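Local coordinates for protein glycoside hydrolase, GH17 family (Formosa sp. Hel1_33_131, PDB 6FCG) that probably hydrolyses internal beta-1,3-glucosidic bonds of the algal storage glucan laminarin, as an endo-acting laminarinase of glycoside hydrolase family 17, at residues N168-M171 with S177-V180; I164-E169 with A183-W188. One frame throughout, in Å; residues are numbered along the deposited sequence.

How the contacts relate
Both contacts start from the C-terminal end of strand 161-168, which lies in the middle of the parallel sheet, and share Asn168 and Glu169. Along the chain come the strand, the loop that holds most of contact 1, and then helix 182-197, whose first turns form one side of contact 2. The centres of the contacts are about 9 Å apart and they meet at Ile185: its CG1 lies 3.7 Å from Met171 CG, and its CD1 lies 3.7 Å from Val180 CG2. The loop thus packs on the same isoleucine that the helix presents to the strand, so that the probable active-site rim of the barrel and its hydrophobic layer meet there.

Contact 1: residues N168-M171 with S177-V180; sequences NEAM and SYFV
Where strand 161-168 of the TIM barrel runs out into its C-terminal loop, Asn168 at the strand end and Ala170 just beyond it are held by Tyr178 and Val180 from later in that loop. The Asn168-Glu169 pair at the strand end is consistent with the Asn-Glu motif of family 17 enzymes, whose glutamate is the presumed acid/base. The Tyr178 phenol reaches across with its OH leading and donates to Asn168 O at 2.6 Å; the acceptor lies at the ring edge, and the donor sits in the carbonyl plane at a C=O...donor angle of 155°. With CG set between the backbone N and the carbonyl carbon (chi1 68°), the ring also reaches Ala170, its CE2 3.8 Å from Ala170 CA. Further along, Val180 N donates to Ala170 O at 2.7 Å with an N-H...O angle of 170°, while Val180 CG2 stands 4.2 Å from Ala170 CB. A water bridges Met171 O and Val180 O, donating to both. A phenylalanine at Tyr178 would probably leave Asn168 O without this donor and the loop after the strand less firmly tied to its end. Glu169 OE2 is hydrogen-bonded to His241 and Asn168 OD1 to Arg87, and both side chains touch Glu305 on strand 301-305, while helix 182-197 follows closely, its Pro182 touched by Met171.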
loop_
_atom_site.group_PDB
_atom_site.type_symbol
_atom_site.label_atom_id
_atom_site.label_comp_id
_atom_site.label_asym_id
_atom_site.label_seq_id
_atom_site.Cartn_x
_atom_site.Cartn_y
_atom_site.Cartn_z
ATOM N N ASN A 168 -10.993 14.699 -34.716
ATOM C CA ASN A 168 -10.038 15.013 -33.689
ATOM C C ASN A 168 -9.702 13.773 -32.880
ATOM O O ASN A 168 -10.478 13.344 -31.987
ATOM C CB ASN A 168 -10.560 16.104 -32.732
ATOM C CG ASN A 168 -9.579 16.357 -31.590
ATOM O OD1 ASN A 168 -8.505 16.870 -31.812
ATOM N ND2 ASN A 168 -9.936 15.977 -30.396
ATOM N N GLU A 169 -8.527 13.232 -33.163
ATOM C CA GLU A 169 -8.069 11.986 -32.555
ATOM C C GLU A 169 -9.055 10.869 -32.867
ATOM O O GLU A 169 -9.225 9.924 -32.089
ATOM C CB GLU A 169 -7.795 12.143 -31.043
ATOM C CG GLU A 169 -6.511 12.907 -30.768
ATOM C CD GLU A 169 -6.247 13.197 -29.293
ATOM O OE1 GLU A 169 -6.908 12.556 -28.466
ATOM O OE2 GLU A 169 -5.394 14.055 -28.950
ATOM N N ALA A 170 -9.674 10.967 -34.030
ATOM C CA ALA A 170 -10.735 10.063 -34.362
ATOM C C ALA A 170 -10.256 8.695 -34.842
ATOM O O ALA A 170 -11.070 7.805 -34.947
ATOM C CB ALA A 170 -11.664 10.717 -35.388
ATOM N N MET A 171 -8.973 8.556 -35.160
ATOM C CA MET A 171 -8.389 7.289 -35.630
ATOM C C MET A 171 -7.553 6.575 -34.580
ATOM O O MET A 171 -7.242 5.396 -34.734
ATOM C CB MET A 171 -7.491 7.519 -36.855
ATOM C CG MET A 171 -8.241 7.995 -38.085
ATOM S SD MET A 171 -7.194 8.292 -39.537
ATOM C CE MET A 171 -6.290 9.718 -38.957
ATOM N N SER A 177 -14.257 5.661 -26.862
ATOM C CA SER A 177 -15.624 6.157 -26.971
ATOM C C SER A 177 -16.121 6.390 -28.375
ATOM O O SER A 177 -17.339 6.433 -28.550
ATOM C CB SER A 177 -15.800 7.457 -26.177
ATOM O OG SER A 177 -16.046 7.139 -24.831
ATOM N N TYR A 178 -15.237 6.594 -29.346
ATOM C CA TYR A 178 -15.705 7.062 -30.667
ATOM C C TYR A 178 -14.853 6.789 -31.900
ATOM O O TYR A 178 -15.251 7.186 -32.998
ATOM C CB TYR A 178 -15.943 8.584 -30.603
ATOM C CG TYR A 178 -14.667 9.416 -30.427
ATOM C CD1 TYR A 178 -14.055 9.572 -29.167
ATOM C CD2 TYR A 178 -14.083 10.054 -31.515
ATOM C CE1 TYR A 178 -12.895 10.332 -29.026
ATOM C CE2 TYR A 178 -12.931 10.813 -31.367
ATOM C CZ TYR A 178 -12.341 10.953 -30.137
ATOM O OH TYR A 178 -11.213 11.713 -30.043
ATOM N N PHE A 179 -13.721 6.107 -31.761
ATOM C CA PHE A 179 -12.775 6.082 -32.861
ATOM C C PHE A 179 -13.317 5.377 -34.093
ATOM O O PHE A 179 -14.168 4.503 -34.007
ATOM C CB PHE A 179 -11.405 5.539 -32.440
ATOM C CG PHE A 179 -11.304 4.033 -32.378
ATOM C CD1 PHE A 179 -10.928 3.305 -33.507
ATOM C CD2 PHE A 179 -11.438 3.356 -31.169
ATOM C CE1 PHE A 179 -10.794 1.919 -33.446
ATOM C CE2 PHE A 179 -11.284 1.977 -31.104
ATOM C CZ PHE A 179 -10.973 1.255 -32.243
ATOM N N VAL A 180 -12.786 5.771 -35.232
ATOM C CA VAL A 180 -13.161 5.224 -36.519
ATOM C C VAL A 180 -11.901 4.724 -37.258
ATOM O O VAL A 180 -10.743 5.005 -36.865
ATOM C CB VAL A 180 -13.945 6.284 -37.366
ATOM C CG1 VAL A 180 -15.233 6.607 -36.669
ATOM C CG2 VAL A 180 -13.106 7.547 -37.653
HETATM O O HOH W 1 -8.119 3.915 -36.674
#

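Contact 2: residues I164-E169 with A183-W188; sequences IAVGNE and AVILKW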
loop_
_atom_site.group_PDB
_atom_site.type_symbol
_atom_site.label_atom_id
_atom_site.label_comp_id
_atom_site.label_asym_id
_atom_site.label_seq_id
_atom_site.Cartn_x
_atom_site.Cartn_y
_atom_site.Cartn_z
ATOM N N ILE A 164 -10.277 23.224 -42.655
ATOM C CA ILE A 164 -11.204 22.277 -42.045
ATOM C C ILE A 164 -10.437 21.013 -41.664
ATOM O O ILE A 164 -9.758 20.440 -42.487
ATOM C CB ILE A 164 -12.367 21.934 -42.949
ATOM C CG1 ILE A 164 -13.170 23.190 -43.261
ATOM C CG2 ILE A 164 -13.268 20.908 -42.263
ATOM C CD1 ILE A 164 -14.320 22.988 -44.226
ATOM N N ALA A 165 -10.569 20.614 -40.406
ATOM C CA ALA A 165 -10.008 19.367 -39.892
ATOM C C ALA A 165 -11.107 18.333 -39.754
ATOM O O ALA A 165 -12.097 18.561 -39.026
ATOM C CB ALA A 165 -9.366 19.606 -38.549
ATOM N N VAL A 166 -10.959 17.218 -40.459
ATOM C CA VAL A 166 -11.900 16.090 -40.388
ATOM C C VAL A 166 -11.488 15.179 -39.250
ATOM O O VAL A 166 -10.560 14.375 -39.379
ATOM C CB VAL A 166 -11.895 15.298 -41.703
ATOM C CG1 VAL A 166 -12.845 14.109 -41.620
ATOM C CG2 VAL A 166 -12.298 16.192 -42.853
ATOM N N GLY A 167 -12.142 15.350 -38.119
ATOM C CA GLY A 167 -11.868 14.540 -36.938
ATOM C C GLY A 167 -10.838 15.092 -35.969
ATOM O O GLY A 167 -9.963 15.888 -36.325
ATOM N N ASN A 168 -10.993 14.699 -34.716
ATOM C CA ASN A 168 -10.038 15.013 -33.689
ATOM C C ASN A 168 -9.702 13.773 -32.880
ATOM O O ASN A 168 -10.478 13.344 -31.987
ATOM C CB ASN A 168 -10.560 16.104 -32.732
ATOM C CG ASN A 168 -9.579 16.357 -31.590
ATOM O OD1 ASN A 168 -8.505 16.870 -31.812
ATOM N ND2 ASN A 168 -9.936 15.977 -30.396
ATOM N N GLU A 169 -8.527 13.232 -33.163
ATOM C CA GLU A 169 -8.069 11.986 -32.555
ATOM C C GLU A 169 -9.055 10.869 -32.867
ATOM O O GLU A 169 -9.225 9.924 -32.089
ATOM C CB GLU A 169 -7.795 12.143 -31.043
ATOM C CG GLU A 169 -6.511 12.907 -30.768
ATOM C CD GLU A 169 -6.247 13.197 -29.293
ATOM O OE1 GLU A 169 -6.908 12.556 -28.466
ATOM O OE2 GLU A 169 -5.394 14.055 -28.950
ATOM N N ALA A 183 -10.505 4.796 -43.274
ATOM C CA ALA A 183 -11.418 4.874 -44.417
ATOM C C ALA A 183 -12.488 5.942 -44.235
ATOM O O ALA A 183 -12.872 6.615 -45.217
ATOM C CB ALA A 183 -12.079 3.526 -44.697
ATOM N N VAL A 184 -12.987 6.084 -43.018
ATOM C CA VAL A 184 -14.030 7.094 -42.760
ATOM C C VAL A 184 -13.445 8.548 -42.782
ATOM O O VAL A 184 -14.041 9.426 -43.381
ATOM C CB VAL A 184 -15.101 6.729 -41.659
ATOM C CG1 VAL A 184 -15.025 5.278 -41.182
ATOM C CG2 VAL A 184 -14.956 7.683 -40.515
ATOM N N ILE A 185 -12.256 8.779 -42.261
ATOM C CA ILE A 185 -11.648 10.100 -42.437
ATOM C C ILE A 185 -11.369 10.415 -43.926
ATOM O O ILE A 185 -11.673 11.515 -44.384
ATOM C CB ILE A 185 -10.363 10.260 -41.630
ATOM C CG1 ILE A 185 -10.584 9.891 -40.164
ATOM C CG2 ILE A 185 -9.807 11.673 -41.782
ATOM C CD1 ILE A 185 -11.756 10.541 -39.460
ATOM N N LEU A 186 -10.817 9.438 -44.656
ATOM C CA LEU A 186 -10.552 9.541 -46.083
ATOM C C LEU A 186 -11.795 9.908 -46.876
ATOM O O LEU A 186 -11.770 10.787 -47.732
ATOM C CB LEU A 186 -10.004 8.215 -46.603
ATOM C CG LEU A 186 -9.713 8.084 -48.118
ATOM C CD1 LEU A 186 -8.616 9.041 -48.557
ATOM C CD2 LEU A 186 -9.326 6.650 -48.445
ATOM N N LYS A 187 -12.888 9.234 -46.577
ATOM C CA LYS A 187 -14.172 9.524 -47.205
ATOM C C LYS A 187 -14.517 11.015 -47.147
ATOM O O LYS A 187 -14.835 11.635 -48.152
ATOM C CB LYS A 187 -15.261 8.702 -46.535
ATOM C CG LYS A 187 -16.624 8.823 -47.172
ATOM C CD LYS A 187 -17.713 8.352 -46.214
ATOM C CE LYS A 187 -19.078 8.678 -46.774
ATOM N NZ LYS A 187 -20.132 8.302 -45.788
ATOM N N TRP A 188 -14.468 11.585 -45.952
ATOM C CA TRP A 188 -14.860 12.979 -45.762
ATOM C C TRP A 188 -13.802 13.962 -46.232
ATOM O O TRP A 188 -14.131 15.033 -46.721
ATOM C CB TRP A 188 -15.283 13.234 -44.312
ATOM C CG TRP A 188 -16.520 12.493 -43.963
ATOM C CD1 TRP A 188 -16.634 11.486 -43.068
ATOM C CD2 TRP A 188 -17.799 12.651 -44.562
ATOM N NE1 TRP A 188 -17.923 11.023 -43.041
ATOM C CE2 TRP A 188 -18.661 11.723 -43.953
ATOM C CE3 TRP A 188 -18.303 13.499 -45.564
ATOM C CZ2 TRP A 188 -19.995 11.618 -44.291
ATOM C CZ3 TRP A 188 -19.631 13.403 -45.906
ATOM C CH2 TRP A 188 -20.473 12.457 -45.267
#
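Val166 turns CG1 anti to its own nitrogen (chi1 179°), and this methyl projects from strand 161-168 into the angle between Ile185 and Trp188, one turn apart on helix 182-197. On Ile185, chi1 of -52° carries CG1 beside the backbone N and leaves the branch methyl CG2 to face the strand. Ile185 CG2 therefore does most of the touching, lying 3.9 Å from Val166 CG1 and 3.7 Å from Val166 O, as the two side chains slide past each other. Ile185 CD1 comes to 4.0 Å from Val166 O. That carbonyl accepts a hydrogen bond from Ser209 OG on the neighbouring strand 206-212, so its polar need is met within an apolar setting. Gly167 follows at positive phi (92°), where a beta carbon would crowd both Val166 O and Ile185 CD1.

Trp188 meets the valine through its CB, 3.7 Å from Val166 CG1, and the two side chains cross at about a right angle. Its indole leads away toward helix 143-156, where it packs on Asn143, Ala144 and Ile147, and NE1 is held by Glu139. Lys187 lays its CE over the rim of one indole face and sends its NZ to a salt bridge with the same Glu139.

The interface is small and wholly buried, and Val166 carries the strand side of it, with Val189 and Leu192 packing on its side chain. Strand 161-168, helix 182-197 and strand 206-212 form a beta-alpha-beta unit, and this apolar seam between the parallel sheet and its covering helix is the repeating arrangement of a TIM barrel.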